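Local coordinates for putative 3-hydroxybutyryl-CoA dehydratase (Rhodopseudomonas palustris, PDB 3HIN), which probably acts as a lyase of the enoyl-CoA hydratase/isomerase family, interconverting 3-hydroxyacyl-CoA and enoyl-CoA by loss or gain of water, at residues Gly43-Leu48 with Arg97-Ile102; Thr17-Thr22 with Gly30-Lys35; Tyr139-Gly144 with Asp169-Gly174. All coordinates share one frame; numbering follows the deposited sequence.

Interaction 1 (Gly43-Leu48 with Arg97-Ile102)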
ATOM      1  N   GLY A  43       0.261  12.821  25.840  1.00 31.55           N
ATOM      2  CA  GLY A  43       0.925  14.063  26.183  1.00 31.95           C
ATOM      3  C   GLY A  43       2.447  13.900  26.071  1.00 32.06           C
ATOM      4  O   GLY A  43       3.197  14.849  25.806  1.00 31.04           O
ATOM      5  N   LEU A  44       2.929  12.685  26.265  1.00 31.84           N
ATOM      6  CA  LEU A  44       4.363  12.518  26.162  1.00 31.14           C
ATOM      7  C   LEU A  44       4.703  12.659  24.681  1.00 30.81           C
ATOM      8  O   LEU A  44       5.577  13.419  24.329  1.00 30.65           O
ATOM      9  CB  LEU A  44       4.881  11.235  26.794  1.00 30.02           C
ATOM     10  CG  LEU A  44       6.350  10.858  26.488  1.00 29.52           C
ATOM     11  CD1 LEU A  44       6.804   9.858  27.481  1.00 29.46           C
ATOM     12  CD2 LEU A  44       6.558  10.275  25.074  1.00 30.19           C
ATOM     13  N   MET A  45       3.919  11.981  23.858  1.00 31.09           N
ATOM     14  CA  MET A  45       4.051  12.023  22.417  1.00 31.66           C
ATOM     15  C   MET A  45       3.935  13.423  21.882  1.00 31.22           C
ATOM     16  O   MET A  45       4.725  13.816  21.013  1.00 32.89           O
ATOM     17  CB  MET A  45       3.063  11.029  21.774  1.00 30.67           C
ATOM     18  CG  MET A  45       3.488   9.558  22.049  1.00 29.61           C
ATOM     19  SD  MET A  45       4.956   9.074  21.056  1.00 23.04           S
ATOM     20  CE  MET A  45       4.012   8.936  19.547  1.00 27.11           C
ATOM     21  N   ALA A  46       2.976  14.199  22.393  1.00 31.71           N
ATOM     22  CA  ALA A  46       2.846  15.606  21.971  1.00 31.17           C
ATOM     23  C   ALA A  46       4.051  16.450  22.389  1.00 31.43           C
ATOM     24  O   ALA A  46       4.567  17.265  21.600  1.00 31.36           O
ATOM     25  CB  ALA A  46       1.561  16.208  22.468  1.00 31.56           C
ATOM     26  N   ALA A  47       4.521  16.243  23.620  1.00 30.23           N
ATOM     27  CA  ALA A  47       5.735  16.915  24.112  1.00 30.41           C
ATOM     28  C   ALA A  47       6.911  16.537  23.243  1.00 31.42           C
ATOM     29  O   ALA A  47       7.712  17.391  22.975  1.00 31.29           O
ATOM     30  CB  ALA A  47       6.072  16.541  25.571  1.00 27.70           C
ATOM     31  N   LEU A  48       7.024  15.253  22.892  1.00 31.95           N
ATOM     32  CA  LEU A  48       8.049  14.756  21.965  1.00 33.75           C
ATOM     33  C   LEU A  48       8.031  15.451  20.588  1.00 34.04           C
ATOM     34  O   LEU A  48       9.021  15.961  20.134  1.00 35.62           O
ATOM     35  CB  LEU A  48       7.874  13.240  21.761  1.00 33.30           C
ATOM     36  CG  LEU A  48       8.924  12.523  20.916  1.00 30.83           C
ATOM     37  CD1 LEU A  48      10.338  12.879  21.453  1.00 28.75           C
ATOM     38  CD2 LEU A  48       8.737  10.948  20.897  1.00 29.02           C
ATOM     39  N   ARG A  97       2.465  11.086  13.013  1.00 32.41           N
ATOM     40  CA  ARG A  97       3.010  12.399  12.742  1.00 33.96           C
ATOM     41  C   ARG A  97       4.140  12.731  13.715  1.00 34.27           C
ATOM     42  O   ARG A  97       5.110  13.445  13.340  1.00 34.10           O
ATOM     43  CB  ARG A  97       1.942  13.508  12.771  1.00 33.85           C
ATOM     44  CG  ARG A  97       0.828  13.312  11.779  1.00 36.38           C
ATOM     45  CD  ARG A  97       1.255  13.528  10.267  1.00 40.99           C
ATOM     46  NE  ARG A  97       2.033  12.398   9.699  1.00 41.87           N
ATOM     47  CZ  ARG A  97       1.498  11.257   9.258  1.00 39.73           C
ATOM     48  NH1 ARG A  97       2.296  10.304   8.776  1.00 39.67           N
ATOM     49  NH2 ARG A  97       0.178  11.038   9.336  1.00 35.81           N
ATOM     50  N   VAL A  98       4.050  12.200  14.933  1.00 33.30           N
ATOM     51  CA  VAL A  98       5.133  12.371  15.887  1.00 34.31           C
ATOM     52  C   VAL A  98       6.398  11.646  15.359  1.00 34.08           C
ATOM     53  O   VAL A  98       7.448  12.203  15.310  1.00 34.07           O
ATOM     54  CB  VAL A  98       4.813  11.779  17.272  1.00 33.83           C
ATOM     55  CG1 VAL A  98       6.071  11.882  18.156  1.00 30.76           C
ATOM     56  CG2 VAL A  98       3.552  12.443  17.947  1.00 33.47           C
ATOM     57  N   PHE A  99       6.270  10.384  14.947  1.00 36.04           N
ATOM     58  CA  PHE A  99       7.459   9.636  14.496  1.00 35.01           C
ATOM     59  C   PHE A  99       8.046  10.160  13.197  1.00 36.96           C
ATOM     60  O   PHE A  99       9.236   9.939  12.915  1.00 36.14           O
ATOM     61  CB  PHE A  99       7.122   8.149  14.381  1.00 36.59           C
ATOM     62  CG  PHE A  99       6.869   7.486  15.713  1.00 35.94           C
ATOM     63  CD1 PHE A  99       7.416   8.038  16.880  1.00 38.37           C
ATOM     64  CD2 PHE A  99       6.101   6.310  15.803  1.00 34.73           C
ATOM     65  CE1 PHE A  99       7.202   7.425  18.161  1.00 33.14           C
ATOM     66  CE2 PHE A  99       5.877   5.683  17.048  1.00 35.68           C
ATOM     67  CZ  PHE A  99       6.465   6.231  18.220  1.00 35.11           C
ATOM     68  N   ASP A 100       7.229  10.822  12.368  1.00 37.01           N
ATOM     69  CA  ASP A 100       7.790  11.426  11.158  1.00 36.61           C
ATOM     70  C   ASP A 100       8.842  12.461  11.572  1.00 35.25           C
ATOM     71  O   ASP A 100       9.819  12.664  10.862  1.00 36.40           O
ATOM     72  CB  ASP A 100       6.711  12.151  10.328  1.00 36.25           C
ATOM     73  CG  ASP A 100       5.938  11.227   9.398  1.00 40.45           C
ATOM     74  OD1 ASP A 100       4.831  11.650   9.056  1.00 47.83           O
ATOM     75  OD2 ASP A 100       6.365  10.089   9.018  1.00 43.96           O
ATOM     76  N   LYS A 101       8.645  13.151  12.702  1.00 33.16           N
ATOM     77  CA  LYS A 101       9.651  14.166  13.102  1.00 33.26           C
ATOM     78  C   LYS A 101      10.951  13.498  13.567  1.00 32.74           C
ATOM     79  O   LYS A 101      11.957  14.144  13.651  1.00 33.02           O
ATOM     80  CB  LYS A 101       9.112  15.002  14.268  1.00 34.10           C
ATOM     81  CG  LYS A 101       7.772  15.646  13.963  1.00 35.77           C
ATOM     82  CD  LYS A 101       7.891  16.656  12.884  1.00 39.48           C
ATOM     83  CE  LYS A 101       6.988  17.874  13.220  1.00 46.24           C
ATOM     84  NZ  LYS A 101       7.401  19.046  12.344  1.00 49.68           N
ATOM     85  N   ILE A 102      10.914  12.219  13.900  1.00 31.02           N
ATOM     86  CA  ILE A 102      12.139  11.489  14.154  1.00 31.73           C
ATOM     87  C   ILE A 102      12.774  11.032  12.835  1.00 32.19           C
ATOM     88  O   ILE A 102      13.908  11.377  12.513  1.00 32.47           O
ATOM     89  CB  ILE A 102      11.837  10.240  14.964  1.00 32.05           C
ATOM     90  CG1 ILE A 102      11.034  10.630  16.232  1.00 33.29           C
ATOM     91  CG2 ILE A 102      13.151   9.525  15.343  1.00 28.96           C
ATOM     92  CD1 ILE A 102      11.001   9.487  17.331  1.00 29.37           C
TER
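M45 and V98 form the heart of this helix-to-helix contact. The methionine chain is bent at both chi2 (-73°) and chi3 (-75°), a hook that brings its terminal methyl back onto the facing helix, with CE lying 3.7 Å from V98 CB. The same methyl reaches F99, M45 CE to F99 CE1 at 3.8 Å, and M45 SD stands 5.0 Å from the centroid of the F99 ring. This is a Met-aromatic contact of oblique approach, the two side chains crossing at about a right angle. An unbranched, flexible methionine suits this place, since it can bend to serve two neighbours at once. V98 fills the other part of the interface: its CG2 rests 3.6 Å from M45 O, and its CG1 meets L48 CD2 at 3.9 Å. Valine suits this spot because both methyls branch close to the backbone, and leucine because its longer arm carries CD2 across. Farther along, L48 CD2 only approaches I102 CD1, at 4.5 Å.

These contacts are set by helix axes 9.6 Å apart and inclined by 37°. Behind them, F99 and I102 also lean on L124 and A127 of helix 120-127.

No hydrogen bond crosses between the segments, and all five touching residues are buried, which implies that these two segments are held by the fit of apolar groups and burial from water.

Interaction 2 (Thr17-Thr22 with Gly30-Lys35); sequences TLVVDT and GLNRPK
T17 and R33 run alongside each other in the same direction at the end of the strand pairing. Beyond its CB, R33 lays CG against T17 CB at 3.9 Å and CD against T17 CG2 at 4.0 Å. The chain then bends at chi3 (82°), which places NE still 4.1 Å from T17 CG2. At the tip, NH1 forms a salt bridge with E79, while NH2 pairs with D76 and bonds to A39 O; T17 OG1 is hydrogen-bonded to D14 O. An alanine in place of R33 would probably leave E79 and D76 without this positive partner and A39 O without its NH2 donor, and strip the T17 methyl of its contact with CD.

The backbones pair antiparallel: V19 and G30 exchange two hydrogen bonds of 2.8 Å, N to O in each direction, and N32 N adds one to T17 O at 3.0 Å. V19 CG2 touches the N32 amide, 3.4 Å from ND2.

L18 and L31 share one face of the sheet, where L18 also packs on L44 and A47 of helix 42-51. The hairpin forms the margin of the larger sheet: 18-23 is its outermost strand in this chain, and strand 26-31 lies beside the parallel strand 61-66, L31 being backbone-bonded to H65 and I67.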
ATOM      1  N   THR A  17       6.755  14.929  31.234  1.00 30.60           N
ATOM      2  CA  THR A  17       7.040  13.508  30.936  1.00 30.24           C
ATOM      3  C   THR A  17       8.374  13.361  30.202  1.00 30.44           C
ATOM      4  O   THR A  17       8.677  12.301  29.746  1.00 29.35           O
ATOM      5  CB  THR A  17       5.957  12.850  30.011  1.00 31.19           C
ATOM      6  OG1 THR A  17       5.899  13.576  28.779  1.00 30.90           O
ATOM      7  CG2 THR A  17       4.603  12.865  30.668  1.00 30.51           C
ATOM      8  N   LEU A  18       9.166  14.421  30.071  1.00 30.63           N
ATOM      9  CA  LEU A  18      10.394  14.361  29.224  1.00 32.21           C
ATOM     10  C   LEU A  18      11.428  15.120  30.012  1.00 33.08           C
ATOM     11  O   LEU A  18      11.052  16.003  30.737  1.00 32.80           O
ATOM     12  CB  LEU A  18      10.207  15.074  27.861  1.00 30.68           C
ATOM     13  CG  LEU A  18       9.298  14.377  26.839  1.00 34.47           C
ATOM     14  CD1 LEU A  18       9.286  15.181  25.550  1.00 36.34           C
ATOM     15  CD2 LEU A  18       9.668  12.893  26.572  1.00 33.08           C
ATOM     16  N   VAL A  19      12.703  14.745  29.909  1.00 34.35           N
ATOM     17  CA  VAL A  19      13.756  15.552  30.435  1.00 34.94           C
ATOM     18  C   VAL A  19      14.711  15.890  29.317  1.00 35.23           C
ATOM     19  O   VAL A  19      15.436  15.009  28.821  1.00 34.84           O
ATOM     20  CB  VAL A  19      14.529  14.813  31.535  1.00 36.51           C
ATOM     21  CG1 VAL A  19      15.918  15.547  31.779  1.00 37.26           C
ATOM     22  CG2 VAL A  19      13.645  14.648  32.822  1.00 36.85           C
ATOM     23  N   VAL A  20      14.730  17.160  28.961  1.00 35.34           N
ATOM     24  CA  VAL A  20      15.388  17.670  27.769  1.00 35.95           C
ATOM     25  C   VAL A  20      16.610  18.519  28.131  1.00 37.20           C
ATOM     26  O   VAL A  20      16.501  19.533  28.853  1.00 37.12           O
ATOM     27  CB  VAL A  20      14.418  18.593  26.998  1.00 35.90           C
ATOM     28  CG1 VAL A  20      15.068  19.111  25.739  1.00 36.29           C
ATOM     29  CG2 VAL A  20      13.086  17.894  26.700  1.00 32.68           C
ATOM     30  N   ASP A  21      17.776  18.146  27.633  1.00 37.51           N
ATOM     31  CA  ASP A  21      18.961  18.994  27.863  1.00 38.58           C
ATOM     32  C   ASP A  21      19.658  19.175  26.536  1.00 38.95           C
ATOM     33  O   ASP A  21      19.306  18.551  25.555  1.00 38.47           O
ATOM     34  CB  ASP A  21      19.916  18.354  28.878  1.00 37.99           C
ATOM     35  CG  ASP A  21      20.758  19.380  29.626  1.00 40.78           C
ATOM     36  OD1 ASP A  21      20.605  20.624  29.439  1.00 38.47           O
ATOM     37  OD2 ASP A  21      21.601  18.921  30.413  1.00 45.54           O
ATOM     38  N   THR A  22      20.700  19.982  26.548  1.00 39.52           N
ATOM     39  CA  THR A  22      21.501  20.252  25.384  1.00 39.96           C
ATOM     40  C   THR A  22      22.897  20.043  25.899  1.00 40.63           C
ATOM     41  O   THR A  22      23.328  20.790  26.788  1.00 39.56           O
ATOM     42  CB  THR A  22      21.321  21.709  24.976  1.00 39.72           C
ATOM     43  OG1 THR A  22      19.988  21.849  24.512  1.00 41.51           O
ATOM     44  CG2 THR A  22      22.285  22.116  23.835  1.00 41.00           C
ATOM     45  N   GLY A  30      15.082  12.720  27.332  1.00 32.79           N
ATOM     46  CA  GLY A  30      14.926  11.539  28.167  1.00 33.09           C
ATOM     47  C   GLY A  30      13.498  11.242  28.477  1.00 32.43           C
ATOM     48  O   GLY A  30      12.809  12.097  28.967  1.00 33.47           O
ATOM     49  N   LEU A  31      13.041  10.041  28.143  1.00 34.06           N
ATOM     50  CA  LEU A  31      11.673   9.632  28.432  1.00 32.81           C
ATOM     51  C   LEU A  31      11.601   9.449  29.952  1.00 33.82           C
ATOM     52  O   LEU A  31      12.402   8.705  30.549  1.00 32.77           O
ATOM     53  CB  LEU A  31      11.359   8.297  27.756  1.00 33.51           C
ATOM     54  CG  LEU A  31      10.910   8.285  26.277  1.00 33.87           C
ATOM     55  CD1 LEU A  31      11.390   9.433  25.405  1.00 34.12           C
ATOM     56  CD2 LEU A  31      11.181   6.942  25.657  1.00 33.98           C
ATOM     57  N   ASN A  32      10.620  10.121  30.547  1.00 33.25           N
ATOM     58  CA  ASN A  32      10.618  10.338  31.955  1.00 34.72           C
ATOM     59  C   ASN A  32       9.261   9.985  32.584  1.00 34.61           C
ATOM     60  O   ASN A  32       8.637  10.835  33.180  1.00 35.23           O
ATOM     61  CB  ASN A  32      10.993  11.794  32.236  1.00 34.21           C
ATOM     62  CG  ASN A  32      11.204  12.065  33.729  1.00 37.35           C
ATOM     63  OD1 ASN A  32      11.671  11.197  34.470  1.00 35.07           O
ATOM     64  ND2 ASN A  32      10.836  13.273  34.174  1.00 40.79           N
ATOM     65  N   ARG A  33       8.812   8.749  32.428  1.00 34.11           N
ATOM     66  CA  ARG A  33       7.650   8.255  33.184  1.00 35.04           C
ATOM     67  C   ARG A  33       8.103   6.972  33.825  1.00 36.27           C
ATOM     68  O   ARG A  33       7.605   5.912  33.529  1.00 37.28           O
ATOM     69  CB  ARG A  33       6.446   8.045  32.297  1.00 33.92           C
ATOM     70  CG  ARG A  33       6.031   9.236  31.562  1.00 33.10           C
ATOM     71  CD  ARG A  33       4.808   8.907  30.770  1.00 34.81           C
ATOM     72  NE  ARG A  33       3.665   9.016  31.675  1.00 34.72           N
ATOM     73  CZ  ARG A  33       2.562   8.290  31.539  1.00 33.84           C
ATOM     74  NH1 ARG A  33       1.575   8.433  32.405  1.00 36.07           N
ATOM     75  NH2 ARG A  33       2.476   7.401  30.546  1.00 31.75           N
ATOM     76  N   PRO A  34       9.138   7.065  34.664  1.00 38.79           N
ATOM     77  CA  PRO A  34       9.786   5.839  35.150  1.00 40.55           C
ATOM     78  C   PRO A  34       8.889   4.871  35.983  1.00 41.74           C
ATOM     79  O   PRO A  34       9.115   3.652  35.960  1.00 42.24           O
ATOM     80  CB  PRO A  34      11.007   6.371  35.941  1.00 40.78           C
ATOM     81  CG  PRO A  34      10.649   7.841  36.270  1.00 40.36           C
ATOM     82  CD  PRO A  34       9.860   8.298  35.077  1.00 38.16           C
ATOM     83  N   LYS A  35       7.868   5.393  36.665  1.00 42.42           N
ATOM     84  CA  LYS A  35       6.996   4.556  37.482  1.00 42.51           C
ATOM     85  C   LYS A  35       6.204   3.597  36.616  1.00 42.13           C
ATOM     86  O   LYS A  35       5.744   2.553  37.071  1.00 41.64           O
ATOM     87  CB  LYS A  35       6.056   5.407  38.342  1.00 42.95           C
ATOM     88  CG  LYS A  35       6.812   6.309  39.324  1.00 45.82           C
ATOM     89  CD  LYS A  35       5.951   6.710  40.564  1.00 51.05           C
ATOM     90  CE  LYS A  35       6.869   7.382  41.618  1.00 53.93           C
ATOM     91  NZ  LYS A  35       6.564   6.949  43.027  1.00 53.83           N
TER

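Interaction 3 (Tyr139-Gly144 with Asp169-Gly174)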
ATOM      1  N   TYR A 139      13.433  -6.854  23.404  1.00 34.43           N
ATOM      2  CA  TYR A 139      12.531  -6.423  22.333  1.00 35.04           C
ATOM      3  C   TYR A 139      11.352  -7.371  22.227  1.00 35.91           C
ATOM      4  O   TYR A 139      11.516  -8.628  22.368  1.00 37.22           O
ATOM      5  CB  TYR A 139      13.227  -6.484  20.996  1.00 35.09           C
ATOM      6  CG  TYR A 139      14.518  -5.715  20.943  1.00 37.52           C
ATOM      7  CD1 TYR A 139      14.503  -4.308  20.854  1.00 37.18           C
ATOM      8  CD2 TYR A 139      15.747  -6.372  21.027  1.00 40.38           C
ATOM      9  CE1 TYR A 139      15.658  -3.585  20.834  1.00 39.57           C
ATOM     10  CE2 TYR A 139      16.971  -5.642  21.006  1.00 39.93           C
ATOM     11  CZ  TYR A 139      16.896  -4.253  20.883  1.00 41.48           C
ATOM     12  OH  TYR A 139      18.029  -3.497  20.852  1.00 42.90           O
ATOM     13  N   ALA A 140      10.171  -6.789  22.035  1.00 34.28           N
ATOM     14  CA  ALA A 140       8.979  -7.578  21.891  1.00 35.10           C
ATOM     15  C   ALA A 140       7.851  -6.756  21.326  1.00 35.62           C
ATOM     16  O   ALA A 140       7.816  -5.506  21.483  1.00 35.50           O
ATOM     17  CB  ALA A 140       8.536  -8.169  23.235  1.00 35.27           C
ATOM     18  N   LEU A 141       6.919  -7.473  20.698  1.00 35.10           N
ATOM     19  CA  LEU A 141       5.654  -6.911  20.288  1.00 37.31           C
ATOM     20  C   LEU A 141       4.518  -7.707  20.914  1.00 38.19           C
ATOM     21  O   LEU A 141       3.945  -8.583  20.271  1.00 37.69           O
ATOM     22  CB  LEU A 141       5.537  -6.952  18.779  1.00 35.74           C
ATOM     23  CG  LEU A 141       6.573  -6.080  18.113  1.00 36.16           C
ATOM     24  CD1 LEU A 141       6.635  -6.583  16.661  1.00 39.28           C
ATOM     25  CD2 LEU A 141       6.267  -4.603  18.187  1.00 36.38           C
ATOM     26  N   PRO A 142       4.180  -7.407  22.178  1.00 40.58           N
ATOM     27  CA  PRO A 142       3.189  -8.207  22.938  1.00 41.98           C
ATOM     28  C   PRO A 142       1.741  -7.946  22.534  1.00 43.83           C
ATOM     29  O   PRO A 142       0.841  -8.579  23.047  1.00 44.12           O
ATOM     30  CB  PRO A 142       3.394  -7.699  24.364  1.00 42.28           C
ATOM     31  CG  PRO A 142       3.578  -6.228  24.112  1.00 41.60           C
ATOM     32  CD  PRO A 142       4.688  -6.308  23.018  1.00 40.97           C
ATOM     33  N   GLU A 143       1.533  -7.029  21.613  1.00 46.49           N
ATOM     34  CA  GLU A 143       0.183  -6.550  21.254  1.00 50.13           C
ATOM     35  C   GLU A 143      -0.758  -7.620  20.735  1.00 49.88           C
ATOM     36  O   GLU A 143      -1.982  -7.591  21.049  1.00 49.88           O
ATOM     37  CB  GLU A 143       0.224  -5.400  20.199  1.00 49.51           C
ATOM     38  CG  GLU A 143       1.504  -5.273  19.374  1.00 55.84           C
ATOM     39  CD  GLU A 143       2.483  -4.310  20.033  1.00 54.61           C
ATOM     40  OE1 GLU A 143       3.127  -4.718  21.006  1.00 58.14           O
ATOM     41  OE2 GLU A 143       2.550  -3.123  19.629  1.00 61.17           O
ATOM     42  N   GLY A 144      -0.205  -8.491  19.889  1.00 50.00           N
ATOM     43  CA  GLY A 144      -0.929  -9.611  19.315  1.00 51.86           C
ATOM     44  C   GLY A 144      -1.626 -10.479  20.341  1.00 52.77           C
ATOM     45  O   GLY A 144      -2.690 -11.019  20.084  1.00 53.40           O
ATOM     46  N   ASP A 169       6.853 -13.699  13.243  1.00 31.43           N
ATOM     47  CA  ASP A 169       7.012 -14.638  14.363  1.00 33.18           C
ATOM     48  C   ASP A 169       6.857 -13.942  15.704  1.00 32.32           C
ATOM     49  O   ASP A 169       6.138 -14.458  16.562  1.00 33.86           O
ATOM     50  CB  ASP A 169       8.348 -15.393  14.214  1.00 33.01           C
ATOM     51  CG  ASP A 169       8.790 -16.088  15.462  1.00 36.56           C
ATOM     52  OD1 ASP A 169       7.970 -16.787  16.101  1.00 36.88           O
ATOM     53  OD2 ASP A 169      10.008 -15.986  15.761  1.00 37.27           O
ATOM     54  N   MET A 170       7.496 -12.791  15.896  1.00 32.52           N
ATOM     55  CA  MET A 170       7.375 -11.989  17.174  1.00 32.66           C
ATOM     56  C   MET A 170       5.887 -11.693  17.508  1.00 33.66           C
ATOM     57  O   MET A 170       5.454 -11.875  18.648  1.00 35.19           O
ATOM     58  CB  MET A 170       8.082 -10.617  17.054  1.00 31.23           C
ATOM     59  CG  MET A 170       9.499 -10.632  17.218  1.00 29.88           C
ATOM     60  SD  MET A 170      10.226  -9.112  16.833  1.00 23.00           S
ATOM     61  CE  MET A 170      10.247  -8.505  18.550  1.00 28.24           C
ATOM     62  N   MET A 171       5.128 -11.259  16.503  1.00 32.83           N
ATOM     63  CA  MET A 171       3.702 -10.942  16.661  1.00 33.18           C
ATOM     64  C   MET A 171       2.847 -12.169  16.903  1.00 32.75           C
ATOM     65  O   MET A 171       1.958 -12.147  17.771  1.00 32.18           O
ATOM     66  CB  MET A 171       3.188 -10.114  15.464  1.00 30.88           C
ATOM     67  CG  MET A 171       4.037  -8.883  15.218  1.00 35.71           C
ATOM     68  SD  MET A 171       3.259  -7.768  13.999  1.00 34.11           S
ATOM     69  CE  MET A 171       1.994  -7.222  15.170  1.00 33.25           C
ATOM     70  N   LEU A 172       3.109 -13.275  16.194  1.00 31.02           N
ATOM     71  CA  LEU A 172       2.239 -14.414  16.391  1.00 29.81           C
ATOM     72  C   LEU A 172       2.468 -15.163  17.708  1.00 30.46           C
ATOM     73  O   LEU A 172       1.534 -15.852  18.193  1.00 30.44           O
ATOM     74  CB  LEU A 172       2.391 -15.413  15.241  1.00 29.77           C
ATOM     75  CG  LEU A 172       1.906 -14.875  13.884  1.00 34.14           C
ATOM     76  CD1 LEU A 172       2.479 -15.793  12.812  1.00 28.39           C
ATOM     77  CD2 LEU A 172       0.402 -14.911  13.924  1.00 32.24           C
ATOM     78  N   THR A 173       3.690 -15.093  18.250  1.00 29.75           N
ATOM     79  CA  THR A 173       4.100 -15.940  19.366  1.00 31.34           C
ATOM     80  C   THR A 173       4.515 -15.200  20.619  1.00 32.33           C
ATOM     81  O   THR A 173       4.689 -15.847  21.659  1.00 32.12           O
ATOM     82  CB  THR A 173       5.316 -16.889  19.042  1.00 30.80           C
ATOM     83  OG1 THR A 173       6.481 -16.088  18.815  1.00 31.64           O
ATOM     84  CG2 THR A 173       5.026 -17.746  17.795  1.00 31.00           C
ATOM     85  N   GLY A 174       4.739 -13.895  20.505  1.00 32.88           N
ATOM     86  CA  GLY A 174       5.236 -13.070  21.624  1.00 34.58           C
ATOM     87  C   GLY A 174       6.727 -13.264  21.856  1.00 36.70           C
ATOM     88  O   GLY A 174       7.205 -13.078  22.990  1.00 36.96           O
TER
HETATM   89  O   HOH W   1       6.950 -10.140  20.653  1.00 32.43           O
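M170 and M171, neighbours near the end of a helix, press on the chain that leaves strand 138-140. The close packing lies where M170 and M171 meet A140 and L141. The long side chain of M170 runs extended to SD and then bends at chi3 (95°), which lands CE on the backbone of A140, 3.7 Å from CA. Next to it, L141 CD1 reaches M171 CG at 3.8 Å, the two side chains crossing obliquely, and M170 CB more distantly at 4.3 Å. Polar backbone atoms between these groups are bridged by a water, which accepts from L141 N at 2.7 Å and donates to M170 O at 3.0 Å. That carbonyl also takes the helical bond from G174 N.

Toward G144 the contact slackens: its CA comes no nearer to M171 O than 4.1 Å. Here glycine fits, as a CB would collide with that oxygen. M171 is partly exposed. G174, the first residue to leave helical geometry, has a phi of 77°, which glycine adopts easily.

M170 touches F187 and Y177, and Y139 stacks on F187. The arrangement joins helix 164-173 to the small three-stranded sheet of 116-118, 138-140 and 177-178, consistent with the crotonase fold, in which a small second sheet accompanies the larger one.

Interactions 1 and 2 belong to one layered unit: helix 42-51 takes part in the first and covers the hairpin of the second, with A47 CB 3.5 Å from L18 CD1. Interaction 3 lies apart, its centre about 24 Å from that of interaction 1 and about 27 Å from that of interaction 2. Interaction 1, deepest in the chain, has no hydrogen bond across it and rests on apolar side chains; interaction 2, at the sheet margin and partly exposed, rests on backbone hydrogen bonds and aliphatic contacts, its arginine tip bonded outside the contact; interaction 3, buried but far from the chain centre, combines methionine packing with a bridging water.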